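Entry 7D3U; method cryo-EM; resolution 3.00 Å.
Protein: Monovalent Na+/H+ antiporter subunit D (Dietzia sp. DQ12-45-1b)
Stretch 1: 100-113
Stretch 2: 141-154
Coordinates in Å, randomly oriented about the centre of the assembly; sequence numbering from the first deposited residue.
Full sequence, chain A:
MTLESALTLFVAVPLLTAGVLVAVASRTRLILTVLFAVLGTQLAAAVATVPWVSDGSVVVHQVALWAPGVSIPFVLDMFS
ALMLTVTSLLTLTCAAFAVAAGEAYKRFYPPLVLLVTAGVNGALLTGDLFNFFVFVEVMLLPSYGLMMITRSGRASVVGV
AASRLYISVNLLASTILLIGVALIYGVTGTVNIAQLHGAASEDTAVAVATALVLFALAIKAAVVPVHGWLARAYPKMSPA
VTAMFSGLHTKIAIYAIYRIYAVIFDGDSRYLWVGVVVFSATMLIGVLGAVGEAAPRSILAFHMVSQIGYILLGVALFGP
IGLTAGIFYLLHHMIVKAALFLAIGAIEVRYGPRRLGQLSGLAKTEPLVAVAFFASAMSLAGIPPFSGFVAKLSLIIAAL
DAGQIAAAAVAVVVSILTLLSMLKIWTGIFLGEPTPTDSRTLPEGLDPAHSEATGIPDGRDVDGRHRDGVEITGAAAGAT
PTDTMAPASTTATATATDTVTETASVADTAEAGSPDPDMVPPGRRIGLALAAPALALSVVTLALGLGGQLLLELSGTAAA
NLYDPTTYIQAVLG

Stretch 1 100-113: AAGEAYKRFYPPLV
Stretch 2 141-154: LPSYGLMMITRSGR

The centre of the contact is apolar and lies where helix 109-113 passes helix 141-146, with axes 9.4 Å apart at closest approach and N-to-C directions 148° apart, so the two run roughly antiparallel. Leu-146 (m, t) reaches across with its side-chain end: its CD2 lies 3.6 Å from Tyr-109 CD2 and 3.7 Å from Leu-112 CB, while its CD1 is 4.2 Å from Val-113 CG2. The Tyr-109 ring (chi1 t, chi2 -88°) also meets Ile-149, with Tyr-109 CD2 3.7 Å from Ile-149 CG2.

Toward the start of stretch 2, Leu-112 (m, t) points toward the other stretch and its CA is 5.2 Å from that of Pro-142. Leu-112 CD2 packs 3.7 Å from Pro-142 CB, and Leu-112 CD1 comes within 3.8 Å of Gly-145 C. A CB on Gly-145 would sit 2.8 Å from Leu-112 CD1, a clash, so the missing side chain permits this approach.

In the other direction both chains leave their helices. Lys-106 to Tyr-109 form a type II turn, and Ile-149 (m, m), in extended conformation (-70/118), inserts its CD1 3.5 Å from Arg-107 O and 3.9 Å from Lys-106 CB.

The edge is polar, yet no hydrogen bond crosses it. Thr-150 to Gly-153 form a type I turn, closed by Gly-153 N to Thr-150 O (3.1 Å). Lys-106 (m, m, t, chi4 -92°) lays its CE 3.3 Å from Thr-150 O and 3.5 Å from Gly-153 N, while its NZ turns back to Gly-102 O in a weak 3.4 Å hydrogen bond. Glu-103 OE2 approaches Arg-151 N at 3.4 Å, but the angle is poor. Gly-102 (144/-19) lies CA to CA 4.8 Å from Arg-151; a CB there would clash with Arg-151 CG at 2.9 Å.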

ATOM      1  N   ALA A 100      17.561  -9.310 -12.275  1.00 71.41           N
ATOM      2  CA  ALA A 100      17.878  -8.875 -13.629  1.00 71.41           C
ATOM      3  C   ALA A 100      17.848  -7.360 -13.770  1.00 71.41           C
ATOM      4  O   ALA A 100      18.606  -6.804 -14.571  1.00 71.41           O
ATOM      5  CB  ALA A 100      16.911  -9.512 -14.624  1.00 71.41           C
ATOM      6  N   ALA A 101      16.985  -6.681 -13.012  1.00 73.68           N
ATOM      7  CA  ALA A 101      16.835  -5.237 -13.155  1.00 73.68           C
ATOM      8  C   ALA A 101      18.106  -4.504 -12.751  1.00 73.68           C
ATOM      9  O   ALA A 101      18.563  -3.597 -13.456  1.00 73.68           O
ATOM     10  CB  ALA A 101      15.649  -4.748 -12.324  1.00 73.68           C
ATOM     11  N   GLY A 102      18.698  -4.886 -11.625  1.00 75.89           N
ATOM     12  CA  GLY A 102      19.841  -4.169 -11.102  1.00 75.89           C
ATOM     13  C   GLY A 102      19.848  -4.121  -9.592  1.00 75.89           C
ATOM     14  O   GLY A 102      20.886  -3.863  -8.977  1.00 75.89           O
ATOM     15  N   GLU A 103      18.696  -4.369  -8.979  1.00 76.10           N
ATOM     16  CA  GLU A 103      18.633  -4.568  -7.540  1.00 76.10           C
ATOM     17  C   GLU A 103      19.120  -5.980  -7.231  1.00 76.10           C
ATOM     18  O   GLU A 103      19.653  -6.679  -8.097  1.00 76.10           O
ATOM     19  CB  GLU A 103      17.221  -4.310  -7.022  1.00 76.10           C
ATOM     20  CG  GLU A 103      16.754  -2.877  -7.183  1.00 76.10           C
ATOM     21  CD  GLU A 103      15.862  -2.690  -8.391  1.00 76.10           C
ATOM     22  OE1 GLU A 103      15.394  -3.703  -8.948  1.00 76.10           O
ATOM     23  OE2 GLU A 103      15.626  -1.529  -8.784  1.00 76.10           O
ATOM     24  N   ALA A 104      18.986  -6.403  -5.976  1.00 74.16           N
ATOM     25  CA  ALA A 104      19.404  -7.708  -5.475  1.00 74.16           C
ATOM     26  C   ALA A 104      20.913  -7.872  -5.506  1.00 74.16           C
ATOM     27  O   ALA A 104      21.424  -8.891  -5.028  1.00 74.16           O
ATOM     28  CB  ALA A 104      18.752  -8.874  -6.229  1.00 74.16           C
ATOM     29  N   TYR A 105      21.645  -6.906  -6.054  1.00 76.81           N
ATOM     30  CA  TYR A 105      23.084  -6.823  -5.898  1.00 76.81           C
ATOM     31  C   TYR A 105      23.491  -5.738  -4.919  1.00 76.81           C
ATOM     32  O   TYR A 105      24.619  -5.767  -4.421  1.00 76.81           O
ATOM     33  CB  TYR A 105      23.756  -6.559  -7.252  1.00 76.81           C
ATOM     34  CG  TYR A 105      23.565  -7.668  -8.258  1.00 76.81           C
ATOM     35  CD1 TYR A 105      24.303  -8.840  -8.176  1.00 76.81           C
ATOM     36  CD2 TYR A 105      22.648  -7.544  -9.290  1.00 76.81           C
ATOM     37  CE1 TYR A 105      24.134  -9.854  -9.094  1.00 76.81           C
ATOM     38  CE2 TYR A 105      22.470  -8.554 -10.212  1.00 76.81           C
ATOM     39  CZ  TYR A 105      23.215  -9.707 -10.108  1.00 76.81           C
ATOM     40  OH  TYR A 105      23.043 -10.717 -11.025  1.00 76.81           O
ATOM     41  N   LYS A 106      22.601  -4.792  -4.634  1.00 75.19           N
ATOM     42  CA  LYS A 106      22.837  -3.830  -3.575  1.00 75.19           C
ATOM     43  C   LYS A 106      22.905  -4.546  -2.231  1.00 75.19           C
ATOM     44  O   LYS A 106      22.481  -5.694  -2.084  1.00 75.19           O
ATOM     45  CB  LYS A 106      21.734  -2.775  -3.555  1.00 75.19           C
ATOM     46  CG  LYS A 106      21.481  -2.123  -4.902  1.00 75.19           C
ATOM     47  CD  LYS A 106      22.644  -1.246  -5.318  1.00 75.19           C
ATOM     48  CE  LYS A 106      22.530  -0.834  -6.771  1.00 75.19           C
ATOM     49  NZ  LYS A 106      23.235  -1.782  -7.671  1.00 75.19           N
ATOM     50  N   ARG A 107      23.458  -3.855  -1.243  1.00 75.81           N
ATOM     51  CA  ARG A 107      23.617  -4.452   0.072  1.00 75.81           C
ATOM     52  C   ARG A 107      22.264  -4.719   0.713  1.00 75.81           C
ATOM     53  O   ARG A 107      21.330  -3.922   0.590  1.00 75.81           O
ATOM     54  CB  ARG A 107      24.452  -3.542   0.968  1.00 75.81           C
ATOM     55  CG  ARG A 107      25.944  -3.660   0.735  1.00 75.81           C
ATOM     56  CD  ARG A 107      26.491  -4.936   1.337  1.00 75.81           C
ATOM     57  NE  ARG A 107      26.795  -4.776   2.753  1.00 75.81           N
ATOM     58  CZ  ARG A 107      28.015  -4.568   3.234  1.00 75.81           C
ATOM     59  NH1 ARG A 107      29.050  -4.497   2.410  1.00 75.81           N
ATOM     60  NH2 ARG A 107      28.200  -4.433   4.540  1.00 75.81           N
ATOM     61  N   PHE A 108      22.164  -5.862   1.389  1.00 72.62           N
ATOM     62  CA  PHE A 108      21.024  -6.197   2.242  1.00 72.62           C
ATOM     63  C   PHE A 108      19.715  -6.305   1.464  1.00 72.62           C
ATOM     64  O   PHE A 108      18.639  -6.121   2.029  1.00 72.62           O
ATOM     65  CB  PHE A 108      20.868  -5.186   3.381  1.00 72.62           C
ATOM     66  CG  PHE A 108      22.137  -4.916   4.132  1.00 72.62           C
ATOM     67  CD1 PHE A 108      23.030  -5.935   4.404  1.00 72.62           C
ATOM     68  CD2 PHE A 108      22.439  -3.638   4.559  1.00 72.62           C
ATOM     69  CE1 PHE A 108      24.196  -5.682   5.092  1.00 72.62           C
ATOM     70  CE2 PHE A 108      23.601  -3.383   5.247  1.00 72.62           C
ATOM     71  CZ  PHE A 108      24.481  -4.405   5.512  1.00 72.62           C
ATOM     72  N   TYR A 109      19.773  -6.593   0.169  1.00 68.66           N
ATOM     73  CA  TYR A 109      18.511  -6.836  -0.520  1.00 68.66           C
ATOM     74  C   TYR A 109      18.025  -8.264  -0.277  1.00 68.66           C
ATOM     75  O   TYR A 109      16.843  -8.449   0.038  1.00 68.66           O
ATOM     76  CB  TYR A 109      18.617  -6.547  -2.019  1.00 68.66           C
ATOM     77  CG  TYR A 109      17.293  -6.648  -2.747  1.00 68.66           C
ATOM     78  CD1 TYR A 109      16.848  -7.859  -3.261  1.00 68.66           C
ATOM     79  CD2 TYR A 109      16.488  -5.532  -2.915  1.00 68.66           C
ATOM     80  CE1 TYR A 109      15.646  -7.953  -3.926  1.00 68.66           C
ATOM     81  CE2 TYR A 109      15.281  -5.619  -3.577  1.00 68.66           C
ATOM     82  CZ  TYR A 109      14.866  -6.830  -4.079  1.00 68.66           C
ATOM     83  OH  TYR A 109      13.663  -6.918  -4.739  1.00 68.66           O
ATOM     84  N   PRO A 110      18.861  -9.294  -0.420  1.00 66.63           N
ATOM     85  CA  PRO A 110      18.402 -10.655  -0.111  1.00 66.63           C
ATOM     86  C   PRO A 110      17.938 -10.801   1.330  1.00 66.63           C
ATOM     87  O   PRO A 110      16.914 -11.455   1.574  1.00 66.63           O
ATOM     88  CB  PRO A 110      19.637 -11.520  -0.402  1.00 66.63           C
ATOM     89  CG  PRO A 110      20.334 -10.778  -1.460  1.00 66.63           C
ATOM     90  CD  PRO A 110      20.175  -9.332  -1.094  1.00 66.63           C
ATOM     91  N   PRO A 111      18.644 -10.235   2.323  1.00 67.16           N
ATOM     92  CA  PRO A 111      18.120 -10.347   3.694  1.00 67.16           C
ATOM     93  C   PRO A 111      16.787  -9.654   3.893  1.00 67.16           C
ATOM     94  O   PRO A 111      15.905 -10.207   4.559  1.00 67.16           O
ATOM     95  CB  PRO A 111      19.220  -9.700   4.543  1.00 67.16           C
ATOM     96  CG  PRO A 111      20.435  -9.840   3.747  1.00 67.16           C
ATOM     97  CD  PRO A 111      19.995  -9.646   2.338  1.00 67.16           C
ATOM     98  N   LEU A 112      16.608  -8.457   3.330  1.00 66.37           N
ATOM     99  CA  LEU A 112      15.380  -7.711   3.580  1.00 66.37           C
ATOM    100  C   LEU A 112      14.178  -8.384   2.931  1.00 66.37           C
ATOM    101  O   LEU A 112      13.081  -8.381   3.499  1.00 66.37           O
ATOM    102  CB  LEU A 112      15.528  -6.273   3.089  1.00 66.37           C
ATOM    103  CG  LEU A 112      16.364  -5.358   3.982  1.00 66.37           C
ATOM    104  CD1 LEU A 112      16.400  -3.953   3.417  1.00 66.37           C
ATOM    105  CD2 LEU A 112      15.831  -5.355   5.400  1.00 66.37           C
ATOM    106  N   VAL A 113      14.361  -8.970   1.747  1.00 63.75           N
ATOM    107  CA  VAL A 113      13.266  -9.696   1.113  1.00 63.75           C
ATOM    108  C   VAL A 113      12.865 -10.895   1.960  1.00 63.75           C
ATOM    109  O   VAL A 113      11.675 -11.185   2.133  1.00 63.75           O
ATOM    110  CB  VAL A 113      13.656 -10.114  -0.317  1.00 63.75           C
ATOM    111  CG1 VAL A 113      12.657 -11.105  -0.873  1.00 63.75           C
ATOM    112  CG2 VAL A 113      13.734  -8.899  -1.207  1.00 63.75           C
ATOM    113  N   LEU A 141       8.990  -3.019   8.534  1.00 68.47           N
ATOM    114  CA  LEU A 141      10.331  -2.476   8.730  1.00 68.47           C
ATOM    115  C   LEU A 141      11.294  -2.829   7.601  1.00 68.47           C
ATOM    116  O   LEU A 141      12.000  -1.919   7.130  1.00 68.47           O
ATOM    117  CB  LEU A 141      10.883  -2.925  10.089  1.00 68.47           C
ATOM    118  CG  LEU A 141      10.469  -2.049  11.268  1.00 68.47           C
ATOM    119  CD1 LEU A 141       8.973  -2.143  11.505  1.00 68.47           C
ATOM    120  CD2 LEU A 141      11.235  -2.459  12.506  1.00 68.47           C
ATOM    121  N   PRO A 142      11.391  -4.077   7.127  1.00 68.19           N
ATOM    122  CA  PRO A 142      12.220  -4.332   5.941  1.00 68.19           C
ATOM    123  C   PRO A 142      11.662  -3.703   4.688  1.00 68.19           C
ATOM    124  O   PRO A 142      12.414  -3.505   3.728  1.00 68.19           O
ATOM    125  CB  PRO A 142      12.231  -5.861   5.837  1.00 68.19           C
ATOM    126  CG  PRO A 142      11.854  -6.339   7.181  1.00 68.19           C
ATOM    127  CD  PRO A 142      10.893  -5.332   7.703  1.00 68.19           C
ATOM    128  N   SER A 143      10.369  -3.391   4.660  1.00 69.06           N
ATOM    129  CA  SER A 143       9.819  -2.677   3.517  1.00 69.06           C
ATOM    130  C   SER A 143      10.392  -1.272   3.426  1.00 69.06           C
ATOM    131  O   SER A 143      10.638  -0.767   2.326  1.00 69.06           O
ATOM    132  CB  SER A 143       8.300  -2.630   3.608  1.00 69.06           C
ATOM    133  OG  SER A 143       7.777  -3.866   4.055  1.00 69.06           O
ATOM    134  N   TYR A 144      10.616  -0.627   4.571  1.00 69.40           N
ATOM    135  CA  TYR A 144      11.184   0.714   4.559  1.00 69.40           C
ATOM    136  C   TYR A 144      12.624   0.700   4.071  1.00 69.40           C
ATOM    137  O   TYR A 144      13.062   1.648   3.410  1.00 69.40           O
ATOM    138  CB  TYR A 144      11.102   1.336   5.952  1.00 69.40           C
ATOM    139  CG  TYR A 144       9.716   1.321   6.557  1.00 69.40           C
ATOM    140  CD1 TYR A 144       8.583   1.304   5.756  1.00 69.40           C
ATOM    141  CD2 TYR A 144       9.543   1.327   7.933  1.00 69.40           C
ATOM    142  CE1 TYR A 144       7.320   1.289   6.306  1.00 69.40           C
ATOM    143  CE2 TYR A 144       8.283   1.314   8.493  1.00 69.40           C
ATOM    144  CZ  TYR A 144       7.176   1.295   7.675  1.00 69.40           C
ATOM    145  OH  TYR A 144       5.917   1.282   8.228  1.00 69.40           O
ATOM    146  N   GLY A 145      13.373  -0.357   4.383  1.00 69.65           N
ATOM    147  CA  GLY A 145      14.718  -0.477   3.855  1.00 69.65           C
ATOM    148  C   GLY A 145      14.741  -0.749   2.366  1.00 69.65           C
ATOM    149  O   GLY A 145      15.637  -0.277   1.661  1.00 69.65           O
ATOM    150  N   LEU A 146      13.761  -1.502   1.865  1.00 69.62           N
ATOM    151  CA  LEU A 146      13.690  -1.786   0.437  1.00 69.62           C
ATOM    152  C   LEU A 146      13.285  -0.566  -0.376  1.00 69.62           C
ATOM    153  O   LEU A 146      13.547  -0.528  -1.582  1.00 69.62           O
ATOM    154  CB  LEU A 146      12.710  -2.928   0.175  1.00 69.62           C
ATOM    155  CG  LEU A 146      13.162  -4.325   0.592  1.00 69.62           C
ATOM    156  CD1 LEU A 146      12.090  -5.346   0.269  1.00 69.62           C
ATOM    157  CD2 LEU A 146      14.462  -4.678  -0.095  1.00 69.62           C
ATOM    158  N   MET A 147      12.654   0.428   0.248  1.00 73.13           N
ATOM    159  CA  MET A 147      12.291   1.641  -0.471  1.00 73.13           C
ATOM    160  C   MET A 147      13.496   2.505  -0.805  1.00 73.13           C
ATOM    161  O   MET A 147      13.377   3.407  -1.641  1.00 73.13           O
ATOM    162  CB  MET A 147      11.281   2.452   0.339  1.00 73.13           C
ATOM    163  CG  MET A 147       9.961   1.740   0.556  1.00 73.13           C
ATOM    164  SD  MET A 147       8.756   2.757   1.421  1.00 73.13           S
ATOM    165  CE  MET A 147       8.495   4.049   0.214  1.00 73.13           C
ATOM    166  N   MET A 148      14.643   2.259  -0.175  1.00 75.49           N
ATOM    167  CA  MET A 148      15.872   2.966  -0.504  1.00 75.49           C
ATOM    168  C   MET A 148      16.741   2.214  -1.500  1.00 75.49           C
ATOM    169  O   MET A 148      17.600   2.831  -2.137  1.00 75.49           O
ATOM    170  CB  MET A 148      16.686   3.238   0.766  1.00 75.49           C
ATOM    171  CG  MET A 148      15.969   4.094   1.794  1.00 75.49           C
ATOM    172  SD  MET A 148      16.277   5.856   1.584  1.00 75.49           S
ATOM    173  CE  MET A 148      14.837   6.334   0.638  1.00 75.49           C
ATOM    174  N   ILE A 149      16.542   0.906  -1.644  1.00 74.30           N
ATOM    175  CA  ILE A 149      17.289   0.129  -2.626  1.00 74.30           C
ATOM    176  C   ILE A 149      16.826   0.526  -4.019  1.00 74.30           C
ATOM    177  O   ILE A 149      15.655   0.349  -4.374  1.00 74.30           O
ATOM    178  CB  ILE A 149      17.106  -1.374  -2.391  1.00 74.30           C
ATOM    179  CG1 ILE A 149      17.680  -1.778  -1.036  1.00 74.30           C
ATOM    180  CG2 ILE A 149      17.769  -2.163  -3.501  1.00 74.30           C
ATOM    181  CD1 ILE A 149      19.163  -1.582  -0.931  1.00 74.30           C
ATOM    182  N   THR A 150      17.742   1.066  -4.816  1.00 78.52           N
ATOM    183  CA  THR A 150      17.434   1.491  -6.170  1.00 78.52           C
ATOM    184  C   THR A 150      18.405   0.832  -7.139  1.00 78.52           C
ATOM    185  O   THR A 150      19.453   0.314  -6.745  1.00 78.52           O
ATOM    186  CB  THR A 150      17.503   3.015  -6.308  1.00 78.52           C
ATOM    187  OG1 THR A 150      16.538   3.612  -5.434  1.00 78.52           O
ATOM    188  CG2 THR A 150      17.187   3.432  -7.732  1.00 78.52           C
ATOM    189  N   ARG A 151      18.036   0.853  -8.421  1.00 78.07           N
ATOM    190  CA  ARG A 151      18.882   0.263  -9.451  1.00 78.07           C
ATOM    191  C   ARG A 151      20.251   0.927  -9.503  1.00 78.07           C
ATOM    192  O   ARG A 151      21.251   0.266  -9.804  1.00 78.07           O
ATOM    193  CB  ARG A 151      18.184   0.359 -10.808  1.00 78.07           C
ATOM    194  CG  ARG A 151      19.065   0.057 -12.006  1.00 78.07           C
ATOM    195  CD  ARG A 151      18.289   0.158 -13.310  1.00 78.07           C
ATOM    196  NE  ARG A 151      17.919   1.532 -13.635  1.00 78.07           N
ATOM    197  CZ  ARG A 151      16.730   2.068 -13.379  1.00 78.07           C
ATOM    198  NH1 ARG A 151      16.482   3.326 -13.712  1.00 78.07           N
ATOM    199  NH2 ARG A 151      15.787   1.346 -12.792  1.00 78.07           N
ATOM    200  N   SER A 152      20.323   2.220  -9.196  1.00 81.78           N
ATOM    201  CA  SER A 152      21.577   2.958  -9.240  1.00 81.78           C
ATOM    202  C   SER A 152      22.257   3.072  -7.886  1.00 81.78           C
ATOM    203  O   SER A 152      23.337   3.664  -7.804  1.00 81.78           O
ATOM    204  CB  SER A 152      21.343   4.361  -9.800  1.00 81.78           C
ATOM    205  OG  SER A 152      20.411   5.069  -9.005  1.00 81.78           O
ATOM    206  N   GLY A 153      21.659   2.534  -6.829  1.00 78.93           N
ATOM    207  CA  GLY A 153      22.254   2.596  -5.513  1.00 78.93           C
ATOM    208  C   GLY A 153      22.108   3.920  -4.801  1.00 78.93           C
ATOM    209  O   GLY A 153      22.690   4.089  -3.724  1.00 78.93           O
ATOM    210  N   ARG A 154      21.364   4.864  -5.361  1.00 78.42           N
ATOM    211  CA  ARG A 154      21.138   6.166  -4.753  1.00 78.42           C
ATOM    212  C   ARG A 154      19.659   6.332  -4.421  1.00 78.42           C
ATOM    213  O   ARG A 154      18.849   5.424  -4.605  1.00 78.42           O
ATOM    214  CB  ARG A 154      21.617   7.290  -5.674  1.00 78.42           C
ATOM    215  CG  ARG A 154      23.010   7.794  -5.364  1.00 78.42           C
ATOM    216  CD  ARG A 154      24.061   6.750  -5.681  1.00 78.42           C
ATOM    217  NE  ARG A 154      25.394   7.337  -5.763  1.00 78.42           N
ATOM    218  CZ  ARG A 154      26.495   6.649  -6.038  1.00 78.42           C
ATOM    219  NH1 ARG A 154      27.667   7.265  -6.096  1.00 78.42           N
ATOM    220  NH2 ARG A 154      26.427   5.346  -6.260  1.00 78.42           N
TER